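Local coordinates for protein desulfoferrodoxin (Rbo) (Treponema pallidum subsp. pallidum str. Nichols, PDB 1Y07) that binds a mononuclear iron centre through four histidines and a cysteine and, as a class III superoxide reductase, probably reduces superoxide, at residues L5-L9 / A79-L83; M72-I78 / L94-P100; K87-K92 / F104-D109; V112-Y116 / V124-K128. The contacts are given in a common frame with arbitrary orientation. Numbering follows the deposited sequence.

Interaction 1: L5-L9 / A79-L83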
loop_
_atom_site.group_PDB
_atom_site.type_symbol
_atom_site.label_atom_id
_atom_site.label_comp_id
_atom_site.label_asym_id
_atom_site.label_seq_id
_atom_site.Cartn_x
_atom_site.Cartn_y
_atom_site.Cartn_z
ATOM N N LEU B 5 -2.243 -7.280 7.724
ATOM C CA LEU B 5 -1.871 -5.868 7.712
ATOM C C LEU B 5 -1.733 -5.296 9.129
ATOM O O LEU B 5 -2.570 -5.548 9.996
ATOM C CB LEU B 5 -2.918 -5.065 6.951
ATOM C CG LEU B 5 -2.878 -5.220 5.450
ATOM C CD1 LEU B 5 -3.940 -4.394 4.850
ATOM C CD2 LEU B 5 -1.530 -4.808 4.888
ATOM N N SER B 6 -0.651 -4.556 9.359
ATOM C CA SER B 6 -0.487 -3.779 10.553
ATOM C C SER B 6 -0.176 -2.348 10.166
ATOM O O SER B 6 0.308 -2.092 9.053
ATOM C CB SER B 6 0.668 -4.319 11.413
ATOM O OG SER B 6 1.793 -4.700 10.607
ATOM N N PHE B 7 -0.456 -1.440 11.106
ATOM C CA PHE B 7 -0.336 -0.009 10.905
ATOM C C PHE B 7 0.400 0.594 12.053
ATOM O O PHE B 7 0.108 0.291 13.203
ATOM C CB PHE B 7 -1.734 0.601 10.774
ATOM C CG PHE B 7 -2.568 -0.063 9.707
ATOM C CD1 PHE B 7 -3.462 -1.098 10.022
ATOM C CD2 PHE B 7 -2.442 0.328 8.379
ATOM C CE1 PHE B 7 -4.220 -1.721 8.998
ATOM C CE2 PHE B 7 -3.189 -0.296 7.378
ATOM C CZ PHE B 7 -4.075 -1.313 7.706
ATOM N N PHE B 8 1.352 1.444 11.729
ATOM C CA PHE B 8 2.215 2.113 12.701
ATOM C C PHE B 8 2.162 3.606 12.341
ATOM O O PHE B 8 2.567 3.978 11.245
ATOM C CB PHE B 8 3.645 1.593 12.580
ATOM C CG PHE B 8 3.745 0.089 12.668
ATOM C CD1 PHE B 8 3.423 -0.700 11.597
ATOM C CD2 PHE B 8 4.154 -0.521 13.839
ATOM C CE1 PHE B 8 3.502 -2.082 11.680
ATOM C CE2 PHE B 8 4.219 -1.900 13.925
ATOM C CZ PHE B 8 3.889 -2.680 12.820
ATOM N N LEU B 9 1.714 4.442 13.272
ATOM C CA LEU B 9 1.404 5.836 12.965
ATOM C C LEU B 9 2.179 6.802 13.850
ATOM O O LEU B 9 2.135 6.697 15.067
ATOM C CB LEU B 9 -0.096 6.083 13.120
ATOM C CG LEU B 9 -1.072 4.981 12.650
ATOM C CD1 LEU B 9 -2.453 5.351 13.059
ATOM C CD2 LEU B 9 -1.061 4.793 11.180
ATOM N N ALA B 79 -8.761 9.847 7.925
ATOM C CA ALA B 79 -7.512 10.209 7.259
ATOM C C ALA B 79 -7.307 9.438 5.980
ATOM O O ALA B 79 -6.909 10.003 4.964
ATOM C CB ALA B 79 -6.386 9.949 8.162
ATOM N N TRP B 80 -7.591 8.149 6.026
ATOM C CA TRP B 80 -7.307 7.264 4.901
ATOM C C TRP B 80 -8.116 5.979 5.037
ATOM O O TRP B 80 -8.627 5.651 6.127
ATOM C CB TRP B 80 -5.780 7.003 4.744
ATOM C CG TRP B 80 -5.036 6.503 5.992
ATOM C CD1 TRP B 80 -4.187 7.231 6.771
ATOM C CD2 TRP B 80 -5.052 5.179 6.558
ATOM N NE1 TRP B 80 -3.692 6.466 7.807
ATOM C CE2 TRP B 80 -4.204 5.201 7.710
ATOM C CE3 TRP B 80 -5.729 3.984 6.249
ATOM C CZ2 TRP B 80 -4.025 4.092 8.519
ATOM C CZ3 TRP B 80 -5.543 2.876 7.058
ATOM C CH2 TRP B 80 -4.678 2.928 8.156
ATOM N N VAL B 81 -8.218 5.258 3.932
ATOM C CA VAL B 81 -8.822 3.946 3.858
ATOM C C VAL B 81 -7.817 3.064 3.120
ATOM O O VAL B 81 -7.232 3.494 2.102
ATOM C CB VAL B 81 -10.178 3.960 3.078
ATOM C CG1 VAL B 81 -10.681 2.553 2.819
ATOM C CG2 VAL B 81 -11.198 4.819 3.839
ATOM N N CYS B 82 -7.616 1.874 3.642
ATOM C CA CYS B 82 -6.742 0.851 3.051
ATOM C C CYS B 82 -7.623 -0.345 2.658
ATOM O O CYS B 82 -8.506 -0.739 3.411
ATOM C CB CYS B 82 -5.674 0.455 4.061
ATOM S SG CYS B 82 -4.631 -0.921 3.586
ATOM N N LEU B 83 -7.378 -0.919 1.497
ATOM C CA LEU B 83 -8.088 -2.070 1.003
ATOM C C LEU B 83 -7.126 -3.185 0.805
ATOM O O LEU B 83 -6.091 -3.010 0.152
ATOM C CB LEU B 83 -8.726 -1.723 -0.338
ATOM C CG LEU B 83 -9.901 -2.565 -0.788
ATOM C CD1 LEU B 83 -11.045 -2.456 0.112
ATOM C CD2 LEU B 83 -10.226 -2.207 -2.249
#
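Segment 79-83, part of strand 78-85, is crossed by strand 5-9 at 156° between their N-to-C directions, with the axes 10.4 Å apart at closest approach. That is a layer-to-layer distance, and no hydrogen bond joins the two; the space is filled by every other side chain of 5-9, namely L5, F7 and L9, meeting W80 and C82. F7 is central. With chi1 at m (-54°) and chi2 at 95°, its ring reaches into the space between the layers, and F7 CD2 comes to 3.4 Å from W80 CH2. The ring centroids lie 5.2 Å apart with planes at 34°, an oblique aromatic pair. W80 takes the p rotamer (chi1 53°, chi2 -106°), which brings the six-membered ring of the indole beside F7 while its edge meets L9, CZ2 of W80 lying 4.0 Å from CD2 of L9. This is the face-to-face packing of two beta sheets: the two-stranded sheet of the N-terminal region covers the four-stranded sheet of the iron-binding domain, with F16 stacked on W80 and Y116 against F7. At the other end C82, chi1 t, points its thiol at the edge of the F7 ring, SG 4.1 Å from F7 CE2, a sulfur-aromatic contact. L5, in the mt rotamer, closes that end with CD1 3.8 Å from C82 SG.

Interaction 2: M72-I78 / L94-P100; sequences MTPEHYI and LPVDGAP. With FE (Fe (III) ion), chain H.
Two irregular loops at the edge of the iron-binding domain pack side by side here: 72-78 leads into strand 78-85, and the loop 94-100 follows strand 88-93. No direct hydrogen bond crosses. M72 is the main plug; its mmm rotamer curls the thioether inward, CE 3.4 Å from P95 O and 4.1 Å from L94 CB, CG 3.8 Å from P100 CB, while I78 N gives SD a weak hydrogen bond (3.4 Å). CA of M72 lies 5.6 Å from CA of V96, and CA of I78 6.4 Å from CA of P100. Residues P95 to G98 form a type I turn, closed by G98 N to P95 O at 3.1 Å; on it V96 CG2 rests 3.7 Å from Y77 CB. I78 CG2 sits 4.1 Å from L94 CD2, and one water donates to both I78 O and L94 O, each at 2.7 Å. T73 N bonds H76 O (2.9 Å) across the loop; H76 NE2 binds the iron at 2.1 Å, completing with H50, H70, H122 and C119 the four-histidine, one-cysteine site of superoxide reductases.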
loop_
_atom_site.group_PDB
_atom_site.type_symbol
_atom_site.label_atom_id
_atom_site.label_comp_id
_atom_site.label_asym_id
_atom_site.label_seq_id
_atom_site.Cartn_x
_atom_site.Cartn_y
_atom_site.Cartn_z
ATOM N N MET B 72 -16.075 14.687 8.929
ATOM C CA MET B 72 -14.944 15.102 8.150
ATOM C C MET B 72 -14.704 16.607 8.385
ATOM O O MET B 72 -15.104 17.473 7.563
ATOM C CB MET B 72 -15.202 14.781 6.677
ATOM C CG MET B 72 -15.352 13.304 6.363
ATOM S SD MET B 72 -13.814 12.415 6.543
ATOM C CE MET B 72 -12.926 12.984 5.200
ATOM N N THR B 73 -14.093 16.900 9.537
ATOM C CA THR B 73 -13.693 18.253 9.956
ATOM C C THR B 73 -12.212 18.295 10.292
ATOM O O THR B 73 -11.616 17.258 10.544
ATOM C CB THR B 73 -14.457 18.677 11.233
ATOM O OG1 THR B 73 -13.944 17.962 12.369
ATOM C CG2 THR B 73 -15.927 18.299 11.163
ATOM N N PRO B 74 -11.609 19.482 10.373
ATOM C CA PRO B 74 -10.163 19.550 10.654
ATOM C C PRO B 74 -9.752 18.917 11.995
ATOM O O PRO B 74 -8.631 18.443 12.120
ATOM C CB PRO B 74 -9.870 21.058 10.649
ATOM C CG PRO B 74 -11.014 21.670 9.886
ATOM C CD PRO B 74 -12.210 20.825 10.240
ATOM N N GLU B 75 -10.649 18.895 12.974
ATOM C CA GLU B 75 -10.311 18.396 14.324
ATOM C C GLU B 75 -10.613 16.894 14.480
ATOM O O GLU B 75 -10.019 16.205 15.323
ATOM C CB GLU B 75 -11.061 19.199 15.398
ATOM C CG GLU B 75 -10.949 20.722 15.268
ATOM C CD GLU B 75 -11.916 21.337 14.248
ATOM O OE1 GLU B 75 -13.149 21.198 14.397
ATOM O OE2 GLU B 75 -11.444 21.981 13.288
ATOM N N HIS B 76 -11.541 16.417 13.658
ATOM C CA HIS B 76 -12.037 15.055 13.678
ATOM C C HIS B 76 -12.405 14.582 12.272
ATOM O O HIS B 76 -13.391 15.036 11.679
ATOM C CB HIS B 76 -13.238 14.978 14.588
ATOM C CG HIS B 76 -13.644 13.593 14.937
ATOM N ND1 HIS B 76 -14.892 13.296 15.435
ATOM C CD2 HIS B 76 -12.970 12.416 14.869
ATOM C CE1 HIS B 76 -14.969 12.000 15.672
ATOM N NE2 HIS B 76 -13.820 11.440 15.329
ATOM N N TYR B 77 -11.598 13.672 11.733
ATOM C CA TYR B 77 -11.724 13.267 10.326
ATOM C C TYR B 77 -11.237 11.835 10.087
ATOM O O TYR B 77 -10.444 11.294 10.876
ATOM C CB TYR B 77 -10.917 14.233 9.449
ATOM C CG TYR B 77 -9.463 14.347 9.832
ATOM C CD1 TYR B 77 -8.525 13.509 9.262
ATOM C CD2 TYR B 77 -9.022 15.267 10.782
ATOM C CE1 TYR B 77 -7.175 13.576 9.623
ATOM C CE2 TYR B 77 -7.667 15.340 11.156
ATOM C CZ TYR B 77 -6.748 14.490 10.562
ATOM O OH TYR B 77 -5.398 14.526 10.869
ATOM N N ILE B 78 -11.699 11.239 8.989
ATOM C CA ILE B 78 -11.101 9.985 8.470
ATOM C C ILE B 78 -9.929 10.345 7.570
ATOM O O ILE B 78 -10.077 11.017 6.543
ATOM C CB ILE B 78 -12.123 9.147 7.680
ATOM C CG1 ILE B 78 -13.392 8.882 8.508
ATOM C CG2 ILE B 78 -11.474 7.850 7.238
ATOM C CD1 ILE B 78 -13.107 8.384 9.927
ATOM N N LEU B 94 -8.065 10.451 2.322
ATOM C CA LEU B 94 -9.326 11.153 2.038
ATOM C C LEU B 94 -9.183 12.704 2.176
ATOM O O LEU B 94 -8.627 13.171 3.162
ATOM C CB LEU B 94 -10.367 10.684 3.063
ATOM C CG LEU B 94 -11.200 9.483 2.596
ATOM C CD1 LEU B 94 -10.423 8.195 2.533
ATOM C CD2 LEU B 94 -12.367 9.286 3.522
ATOM N N PRO B 95 -9.641 13.498 1.199
ATOM C CA PRO B 95 -9.685 14.964 1.360
ATOM C C PRO B 95 -10.526 15.298 2.575
ATOM O O PRO B 95 -11.655 14.790 2.675
ATOM C CB PRO B 95 -10.358 15.432 0.063
ATOM C CG PRO B 95 -9.993 14.371 -0.913
ATOM C CD PRO B 95 -10.102 13.104 -0.133
ATOM N N VAL B 96 -9.965 16.093 3.487
ATOM C CA VAL B 96 -10.599 16.359 4.797
ATOM C C VAL B 96 -11.938 17.093 4.654
ATOM O O VAL B 96 -12.834 16.954 5.504
ATOM C CB VAL B 96 -9.670 17.151 5.744
ATOM C CG1 VAL B 96 -9.565 18.623 5.315
ATOM C CG2 VAL B 96 -10.173 17.045 7.195
ATOM N N ASP B 97 -12.076 17.843 3.556
ATOM C CA ASP B 97 -13.318 18.587 3.300
ATOM C C ASP B 97 -14.309 17.907 2.326
ATOM O O ASP B 97 -15.265 18.522 1.846
ATOM C CB ASP B 97 -12.985 20.014 2.864
ATOM C CG ASP B 97 -12.081 20.067 1.655
ATOM O OD1 ASP B 97 -11.395 19.050 1.348
ATOM O OD2 ASP B 97 -12.000 21.101 0.944
ATOM N N GLY B 98 -14.097 16.624 2.070
ATOM C CA GLY B 98 -14.996 15.832 1.261
ATOM C C GLY B 98 -15.807 14.917 2.153
ATOM O O GLY B 98 -15.879 15.095 3.382
ATOM N N ALA B 99 -16.378 13.887 1.543
ATOM C CA ALA B 99 -17.188 12.947 2.296
ATOM C C ALA B 99 -16.291 11.853 2.887
ATOM O O ALA B 99 -15.160 11.633 2.416
ATOM C CB ALA B 99 -18.195 12.348 1.382
ATOM N N PRO B 100 -16.804 11.134 3.872
ATOM C CA PRO B 100 -16.049 10.027 4.465
ATOM C C PRO B 100 -16.203 8.794 3.609
ATOM O O PRO B 100 -16.757 7.815 4.054
ATOM C CB PRO B 100 -16.722 9.847 5.839
ATOM C CG PRO B 100 -18.145 10.225 5.564
ATOM C CD PRO B 100 -18.111 11.321 4.528
HETATM FE FE FE H . -13.494 9.386 14.930
HETATM O O HOH W 1 -9.321 13.473 5.746
#

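Interaction 3: K87-K92 / F104-D109; sequences KGIQLK and FALTAD
K87 opens the first segment, near the start of strand 88-93, its side chain (chi1 and chi2 both m) directed at the second segment, where NZ forms a 2.7 Å salt bridge with D109 OD2; D109 OD1 in turn accepts from T107 OG1 at 2.8 Å. The two segments run in opposite senses, end-to-end directions 171° apart, with CA of K87 8.0 Å from CA of D109 and CA of Q90 7.7 Å from CA of F104, too far for backbone pairing. Q90 bridges the gap: with chi1 m and chi2 t, its NE2 donates to A105 O at 2.9 Å (156° at the hydrogen), and a water lies 2.8 Å from Q90 OE1 and accepts from A105 N at 3.0 Å. A side-chain amide thus serves the backbone of the opposing layer. Beyond L91, K92 lays its CG 3.7 Å from F104 CE2, the F104 side chain (chi1 m) reaching in between the layers; K92 NZ goes on to T103 O. The contact joins two sheets of a beta sandwich: F104 also packs on V81 and L83 of strand 78-85 and V63 of strand 60-65, while residues 88-91 pair antiparallel with a strand of the second subunit, carrying the sheet across the interface.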
loop_
_atom_site.group_PDB
_atom_site.type_symbol
_atom_site.label_atom_id
_atom_site.label_comp_id
_atom_site.label_asym_id
_atom_site.label_seq_id
_atom_site.Cartn_x
_atom_site.Cartn_y
_atom_site.Cartn_z
ATOM N N LYS B 87 -5.170 -9.945 -4.649
ATOM C CA LYS B 87 -3.927 -9.727 -5.431
ATOM C C LYS B 87 -2.989 -8.687 -4.863
ATOM O O LYS B 87 -1.842 -8.653 -5.248
ATOM C CB LYS B 87 -4.239 -9.405 -6.905
ATOM C CG LYS B 87 -5.083 -10.463 -7.548
ATOM C CD LYS B 87 -4.418 -11.874 -7.573
ATOM C CE LYS B 87 -5.109 -12.884 -8.481
ATOM N NZ LYS B 87 -4.609 -12.690 -9.892
ATOM N N GLY B 88 -3.473 -7.860 -3.953
ATOM C CA GLY B 88 -2.691 -6.779 -3.419
ATOM C C GLY B 88 -3.321 -5.918 -2.349
ATOM O O GLY B 88 -4.224 -6.331 -1.622
ATOM N N ILE B 89 -2.786 -4.708 -2.216
ATOM C CA ILE B 89 -3.248 -3.731 -1.221
ATOM C C ILE B 89 -3.328 -2.377 -1.925
ATOM O O ILE B 89 -2.594 -2.134 -2.904
ATOM C CB ILE B 89 -2.352 -3.625 0.070
ATOM C CG1 ILE B 89 -0.935 -3.162 -0.236
ATOM C CG2 ILE B 89 -2.429 -4.911 0.884
ATOM C CD1 ILE B 89 -0.140 -2.871 0.963
ATOM N N GLN B 90 -4.193 -1.518 -1.410
ATOM C CA GLN B 90 -4.288 -0.128 -1.827
ATOM C C GLN B 90 -4.506 0.761 -0.622
ATOM O O GLN B 90 -5.051 0.336 0.382
ATOM C CB GLN B 90 -5.480 0.098 -2.735
ATOM C CG GLN B 90 -5.466 -0.839 -3.897
ATOM C CD GLN B 90 -6.390 -0.344 -5.072
ATOM O OE1 GLN B 90 -6.406 0.805 -5.363
ATOM N NE2 GLN B 90 -7.125 -1.272 -5.692
ATOM N N LEU B 91 -4.068 2.001 -0.733
ATOM C CA LEU B 91 -4.364 2.962 0.287
ATOM C C LEU B 91 -4.574 4.305 -0.364
ATOM O O LEU B 91 -3.833 4.705 -1.255
ATOM C CB LEU B 91 -3.298 2.963 1.373
ATOM C CG LEU B 91 -3.534 3.821 2.640
ATOM C CD1 LEU B 91 -2.779 3.269 3.840
ATOM C CD2 LEU B 91 -3.143 5.204 2.306
ATOM N N LYS B 92 -5.664 4.962 0.024
ATOM C CA LYS B 92 -5.931 6.327 -0.411
ATOM C C LYS B 92 -6.244 7.196 0.779
ATOM O O LYS B 92 -7.074 6.850 1.636
ATOM C CB LYS B 92 -7.171 6.353 -1.367
ATOM C CG LYS B 92 -6.925 5.709 -2.726
ATOM C CD LYS B 92 -8.123 5.799 -3.678
ATOM C CE LYS B 92 -7.747 5.592 -5.125
ATOM N NZ LYS B 92 -8.830 5.810 -6.017
ATOM N N PHE B 104 -11.993 2.515 -4.846
ATOM C CA PHE B 104 -10.825 1.868 -5.381
ATOM C C PHE B 104 -11.262 1.109 -6.619
ATOM O O PHE B 104 -12.401 0.660 -6.677
ATOM C CB PHE B 104 -10.333 0.865 -4.373
ATOM C CG PHE B 104 -9.908 1.493 -3.067
ATOM C CD1 PHE B 104 -10.808 1.616 -2.023
ATOM C CD2 PHE B 104 -8.624 1.924 -2.884
ATOM C CE1 PHE B 104 -10.442 2.196 -0.793
ATOM C CE2 PHE B 104 -8.246 2.485 -1.636
ATOM C CZ PHE B 104 -9.166 2.631 -0.625
ATOM N N ALA B 105 -10.352 0.908 -7.563
ATOM C CA ALA B 105 -10.566 0.046 -8.716
ATOM C C ALA B 105 -9.721 -1.213 -8.690
ATOM O O ALA B 105 -8.535 -1.156 -8.229
ATOM C CB ALA B 105 -10.261 0.855 -9.972
ATOM N N LEU B 106 -10.290 -2.335 -9.148
ATOM C CA LEU B 106 -9.669 -3.643 -9.175
ATOM C C LEU B 106 -9.547 -4.113 -10.606
ATOM O O LEU B 106 -10.363 -3.754 -11.459
ATOM C CB LEU B 106 -10.498 -4.639 -8.289
ATOM C CG LEU B 106 -10.191 -4.635 -6.765
ATOM C CD1 LEU B 106 -10.428 -3.256 -6.099
ATOM C CD2 LEU B 106 -10.971 -5.753 -6.028
ATOM N N THR B 107 -8.546 -4.922 -10.883
ATOM C CA THR B 107 -8.456 -5.645 -12.117
ATOM C C THR B 107 -9.469 -6.821 -12.074
ATOM O O THR B 107 -9.963 -7.236 -11.021
ATOM C CB THR B 107 -7.080 -6.135 -12.406
ATOM O OG1 THR B 107 -6.547 -6.824 -11.259
ATOM C CG2 THR B 107 -6.124 -4.938 -12.602
ATOM N N ALA B 108 -9.794 -7.324 -13.249
ATOM C CA ALA B 108 -10.817 -8.369 -13.357
ATOM C C ALA B 108 -10.495 -9.644 -12.589
ATOM O O ALA B 108 -11.406 -10.360 -12.180
ATOM C CB ALA B 108 -11.084 -8.692 -14.824
ATOM N N ASP B 109 -9.210 -9.860 -12.319
ATOM C CA ASP B 109 -8.752 -11.074 -11.674
ATOM C C ASP B 109 -8.680 -10.907 -10.170
ATOM O O ASP B 109 -8.367 -11.874 -9.460
ATOM C CB ASP B 109 -7.388 -11.463 -12.192
ATOM C CG ASP B 109 -6.347 -10.354 -11.944
ATOM O OD1 ASP B 109 -6.456 -9.291 -12.554
ATOM O OD2 ASP B 109 -5.422 -10.472 -11.168
HETATM O O HOH W 2 -7.587 1.989 -7.583
#

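Interaction 4: V112-Y116 / V124-K128; sequences VLEAY and VWSGK
V124 begins the second segment with CG1 4.2 Å from Y116 CB, on the side of the sheet that also carries the F7 contact of Y116. At W125 the side chain turns away from strand 112-116 and its ring stacks on the iron ligand H50; its carbonyl O takes a CA-H...O contact from Y116 CA at 3.2 Å. S126 pairs with Y116 as an antiparallel non-hydrogen-bonded pair, CA to CA 4.3 Å; S126 CB lies 3.7 Å from Y116 CD2, and S126 OG (chi1 p) makes a weak 3.4 Å hydrogen bond to E114 OE1. The strands belong to the antiparallel hairpin 112-119/123-127, with axes 4.7 Å apart at closest approach and 151° between their directions; 123-127 is an outermost strand of the four-stranded sheet within this chain. G127 pairs with A115 in the hydrogen-bonded register, CA to CA 5.3 Å: A115 N donates to G127 O at 2.8 Å, and G127 N to A115 O at 2.9 Å. L113 (phi/psi -115/-48) and E114 (-162/147) both face K84 of strand 78-85, a classic beta bulge in that pairing. K128 keeps CB 4.2 Å from L113 O while the rest of its side chain leads away.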
loop_
_atom_site.group_PDB
_atom_site.type_symbol
_atom_site.label_atom_id
_atom_site.label_comp_id
_atom_site.label_asym_id
_atom_site.label_seq_id
_atom_site.Cartn_x
_atom_site.Cartn_y
_atom_site.Cartn_z
ATOM N N VAL B 112 -12.018 -8.217 -3.569
ATOM C CA VAL B 112 -11.776 -7.566 -2.280
ATOM C C VAL B 112 -11.747 -8.558 -1.134
ATOM O O VAL B 112 -12.502 -9.542 -1.164
ATOM C CB VAL B 112 -12.844 -6.491 -2.019
ATOM C CG1 VAL B 112 -14.166 -7.092 -1.767
ATOM C CG2 VAL B 112 -12.460 -5.631 -0.837
ATOM N N LEU B 113 -10.939 -8.296 -0.100
ATOM C CA LEU B 113 -10.934 -9.089 1.148
ATOM C C LEU B 113 -11.379 -8.298 2.369
ATOM O O LEU B 113 -12.191 -8.774 3.158
ATOM C CB LEU B 113 -9.564 -9.692 1.432
ATOM C CG LEU B 113 -9.110 -10.782 0.462
ATOM C CD1 LEU B 113 -7.679 -11.190 0.768
ATOM C CD2 LEU B 113 -10.030 -12.023 0.503
ATOM N N GLU B 114 -10.840 -7.107 2.562
ATOM C CA GLU B 114 -11.043 -6.354 3.805
ATOM C C GLU B 114 -10.706 -4.889 3.606
ATOM O O GLU B 114 -9.834 -4.547 2.832
ATOM C CB GLU B 114 -10.184 -6.931 4.941
ATOM C CG GLU B 114 -10.492 -6.379 6.329
ATOM C CD GLU B 114 -9.956 -7.271 7.466
ATOM O OE1 GLU B 114 -10.526 -7.253 8.592
ATOM O OE2 GLU B 114 -8.975 -8.004 7.234
ATOM N N ALA B 115 -11.422 -4.035 4.310
ATOM C CA ALA B 115 -11.166 -2.608 4.310
ATOM C C ALA B 115 -10.811 -2.166 5.709
ATOM O O ALA B 115 -11.327 -2.734 6.663
ATOM C CB ALA B 115 -12.368 -1.840 3.804
ATOM N N TYR B 116 -9.975 -1.127 5.805
ATOM C CA TYR B 116 -9.454 -0.552 7.051
ATOM C C TYR B 116 -9.524 0.955 6.914
ATOM O O TYR B 116 -9.255 1.450 5.866
ATOM C CB TYR B 116 -8.003 -0.972 7.337
ATOM C CG TYR B 116 -7.743 -2.458 7.203
ATOM C CD1 TYR B 116 -7.593 -3.027 5.951
ATOM C CD2 TYR B 116 -7.692 -3.293 8.326
ATOM C CE1 TYR B 116 -7.359 -4.388 5.793
ATOM C CE2 TYR B 116 -7.442 -4.657 8.176
ATOM C CZ TYR B 116 -7.299 -5.189 6.893
ATOM O OH TYR B 116 -7.100 -6.545 6.661
ATOM N N VAL B 124 -7.698 2.912 14.142
ATOM C CA VAL B 124 -8.056 2.089 12.991
ATOM C C VAL B 124 -9.226 1.158 13.280
ATOM O O VAL B 124 -9.323 0.599 14.382
ATOM C CB VAL B 124 -6.871 1.225 12.499
ATOM C CG1 VAL B 124 -7.266 0.449 11.233
ATOM C CG2 VAL B 124 -5.624 2.085 12.297
ATOM N N TRP B 125 -10.060 0.971 12.256
ATOM C CA TRP B 125 -11.221 0.079 12.233
ATOM C C TRP B 125 -11.317 -0.740 10.931
ATOM O O TRP B 125 -11.082 -0.229 9.815
ATOM C CB TRP B 125 -12.529 0.886 12.407
ATOM C CG TRP B 125 -12.558 1.666 13.686
ATOM C CD1 TRP B 125 -11.884 2.827 13.965
ATOM C CD2 TRP B 125 -13.238 1.305 14.881
ATOM N NE1 TRP B 125 -12.124 3.220 15.259
ATOM C CE2 TRP B 125 -12.953 2.299 15.851
ATOM C CE3 TRP B 125 -14.076 0.254 15.224
ATOM C CZ2 TRP B 125 -13.497 2.270 17.136
ATOM C CZ3 TRP B 125 -14.606 0.207 16.501
ATOM C CH2 TRP B 125 -14.313 1.211 17.450
ATOM N N SER B 126 -11.681 -2.007 11.043
ATOM C CA SER B 126 -11.834 -2.845 9.872
ATOM C C SER B 126 -13.259 -3.346 9.583
ATOM O O SER B 126 -14.068 -3.550 10.493
ATOM C CB SER B 126 -10.891 -4.038 9.948
ATOM O OG SER B 126 -11.242 -4.932 10.967
ATOM N N GLY B 127 -13.541 -3.536 8.298
ATOM C CA GLY B 127 -14.828 -3.994 7.825
ATOM C C GLY B 127 -14.758 -4.742 6.506
ATOM O O GLY B 127 -13.784 -4.609 5.751
ATOM N N LYS B 128 -15.796 -5.526 6.222
ATOM C CA LYS B 128 -15.879 -6.317 4.986
ATOM C C LYS B 128 -17.149 -6.008 4.192
ATOM O O LYS B 128 -18.265 -6.090 4.719
ATOM C CB LYS B 128 -15.744 -7.836 5.258
ATOM C CG LYS B 128 -16.249 -8.351 6.607
ATOM C CD LYS B 128 -16.678 -9.838 6.558
ATOM C CE LYS B 128 -18.189 -10.022 6.878
ATOM N NZ LYS B 128 -18.587 -11.445 7.123
#

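In the fold
Interaction 1 is the most central of the four, a buried apolar contact. Interaction 3 is also buried, although as far from the chain centre as the surface contact 2, and ends in an exposed salt bridge; 4 is partly buried. Backbone hydrogen bonds carry only interaction 4, within a sheet, whereas 1 and 3 pass between sheets on side chains, aromatic and sulfur in the first, amide and charge in the second. Interaction 2 is loop-to-loop, apolar around M72, with a bridging water and an iron ligand. Strand 78-85 links them: L83 N to Q90 O at 2.9 Å, C82 N to Y116 O at 2.8 Å, and, where interaction 2 lies at its end, A79 O to L94 N at 2.9 Å.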